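Local coordinates for protein cysteine desulfurase (Fervidobacterium islandicum, PDB 6A6E) that catalyses, most likely, the pyridoxal-phosphate-dependent removal of sulfur from cysteine, supplying the Suf sulfur-mobilisation pathway of this thermophile, at residues Val368-Gly373 against Asp411-Gly416. Residues are numbered along the deposited sequence; the frame is centred on the assembly and turned at random.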
loop_
_atom_site.group_PDB
_atom_site.type_symbol
_atom_site.label_atom_id
_atom_site.label_comp_id
_atom_site.label_asym_id
_atom_site.label_seq_id
_atom_site.Cartn_x
_atom_site.Cartn_y
_atom_site.Cartn_z
ATOM N N VAL A 368 -15.625 -24.195 10.598
ATOM C CA VAL A 368 -14.931 -24.329 9.341
ATOM C C VAL A 368 -15.185 -23.024 8.543
ATOM O O VAL A 368 -16.348 -22.707 8.229
ATOM C CB VAL A 368 -15.482 -25.534 8.562
ATOM C CG1 VAL A 368 -14.914 -25.625 7.149
ATOM C CG2 VAL A 368 -15.152 -26.830 9.302
ATOM N N ALA A 369 -14.078 -22.347 8.190
ATOM C CA ALA A 369 -14.070 -21.135 7.358
ATOM C C ALA A 369 -13.894 -21.483 5.913
ATOM O O ALA A 369 -12.889 -22.032 5.562
ATOM C CB ALA A 369 -12.946 -20.191 7.828
ATOM N N THR A 370 -14.898 -21.195 5.090
ATOM C CA THR A 370 -14.859 -21.352 3.649
ATOM C C THR A 370 -15.468 -20.120 3.034
ATOM O O THR A 370 -15.939 -19.223 3.746
ATOM C CB THR A 370 -15.722 -22.544 3.149
ATOM O OG1 THR A 370 -17.094 -22.317 3.470
ATOM C CG2 THR A 370 -15.245 -23.844 3.795
ATOM N N ARG A 371 -15.447 -20.035 1.708
ATOM C CA ARG A 371 -15.991 -18.888 1.036
ATOM C C ARG A 371 -16.964 -19.298 -0.051
ATOM O O ARG A 371 -16.710 -20.215 -0.816
ATOM C CB ARG A 371 -14.836 -18.088 0.421
ATOM C CG ARG A 371 -15.182 -16.739 -0.205
ATOM C CD ARG A 371 -13.892 -15.915 -0.434
ATOM N NE ARG A 371 -13.392 -15.410 0.821
ATOM C CZ ARG A 371 -13.604 -14.223 1.326
ATOM N NH1 ARG A 371 -14.192 -13.267 0.619
ATOM N NH2 ARG A 371 -13.141 -13.990 2.513
ATOM N N SER A 372 -18.034 -18.544 -0.169
ATOM C CA SER A 372 -19.020 -18.767 -1.174
ATOM C C SER A 372 -19.112 -17.511 -2.003
ATOM O O SER A 372 -18.866 -16.430 -1.469
ATOM C CB SER A 372 -20.402 -19.068 -0.502
ATOM O OG SER A 372 -20.758 -18.020 0.404
ATOM N N GLY A 373 -19.502 -17.672 -3.268
ATOM C CA GLY A 373 -19.759 -16.558 -4.173
ATOM C C GLY A 373 -19.074 -16.759 -5.497
ATOM O O GLY A 373 -18.807 -17.894 -5.904
ATOM N N ASP A 411 -11.097 -33.651 7.208
ATOM C CA ASP A 411 -12.131 -34.598 7.711
ATOM C C ASP A 411 -13.275 -33.862 8.411
ATOM O O ASP A 411 -14.441 -34.248 8.280
ATOM C CB ASP A 411 -11.521 -35.614 8.708
ATOM C CG ASP A 411 -10.571 -36.600 8.038
ATOM O OD1 ASP A 411 -10.601 -36.733 6.837
ATOM O OD2 ASP A 411 -9.789 -37.277 8.718
ATOM N N VAL A 412 -12.965 -32.792 9.139
ATOM C CA VAL A 412 -14.037 -31.941 9.653
ATOM C C VAL A 412 -14.882 -31.310 8.543
ATOM O O VAL A 412 -16.127 -31.250 8.669
ATOM C CB VAL A 412 -13.527 -30.888 10.658
ATOM C CG1 VAL A 412 -14.664 -30.016 11.199
ATOM C CG2 VAL A 412 -12.797 -31.576 11.802
ATOM N N LEU A 413 -14.235 -30.824 7.459
ATOM C CA LEU A 413 -14.970 -30.243 6.348
ATOM C C LEU A 413 -15.954 -31.293 5.812
ATOM O O LEU A 413 -17.127 -30.998 5.578
ATOM C CB LEU A 413 -14.024 -29.771 5.231
ATOM C CG LEU A 413 -14.693 -29.460 3.889
ATOM C CD1 LEU A 413 -15.623 -28.271 4.040
ATOM C CD2 LEU A 413 -13.704 -29.205 2.782
ATOM N N ILE A 414 -15.466 -32.509 5.601
ATOM C CA ILE A 414 -16.270 -33.617 4.988
ATOM C C ILE A 414 -17.463 -33.964 5.902
ATOM O O ILE A 414 -18.608 -34.041 5.422
ATOM C CB ILE A 414 -15.415 -34.867 4.686
ATOM C CG1 ILE A 414 -14.322 -34.553 3.638
ATOM C CG2 ILE A 414 -16.256 -36.036 4.160
ATOM C CD1 ILE A 414 -14.776 -34.144 2.255
ATOM N N GLU A 415 -17.205 -34.103 7.202
ATOM C CA GLU A 415 -18.238 -34.363 8.201
ATOM C C GLU A 415 -19.296 -33.247 8.132
ATOM O O GLU A 415 -20.506 -33.495 8.174
ATOM C CB GLU A 415 -17.621 -34.419 9.621
ATOM C CG GLU A 415 -18.633 -34.442 10.758
ATOM C CD GLU A 415 -18.006 -34.329 12.158
ATOM O OE1 GLU A 415 -16.787 -34.575 12.317
ATOM O OE2 GLU A 415 -18.739 -33.995 13.126
ATOM N N GLY A 416 -18.833 -31.995 8.041
ATOM C CA GLY A 416 -19.727 -30.862 7.880
ATOM C C GLY A 416 -20.625 -30.932 6.680
ATOM O O GLY A 416 -21.847 -30.644 6.782
#
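V412 O accepts a hydrogen bond from G416 N at 2.9 Å, an i to i+4 bond of the helical turn that presents V412 and L413 to V368 and T370. Across the contact itself there is no hydrogen bond; 129 Å² is buried, and each closest approach joins two methyl groups. V368 divides its two branches between neighbouring helix residues: CG2 lies 3.7 Å from V412 CG1, the two side chains running past each other in opposite senses, whereas CG1 meets L413 CD1 at 4.1 Å, with the side chains crossing at roughly a right angle. This split follows from chi1 of 173°, which sets V368 CG1 anti to the backbone N and CG2 beside it. In the small domain of this fold-type I enzyme, helix 407-423 thus packs on strand 368-373, which lies between strands 32-36 and 396-400 and leads toward C376, found as S-mercaptocysteine. The CB of L413 does not point at the strand, but with CG anti to the backbone N (chi1 166°) its CD1 arrives 4.4 Å from T370 CG2; L37, L322, L362 and A399 also touch this leucine. T370 turns its methyl to L413 while its OG1 hydrogen-bonds S359 OG on helix 355-366.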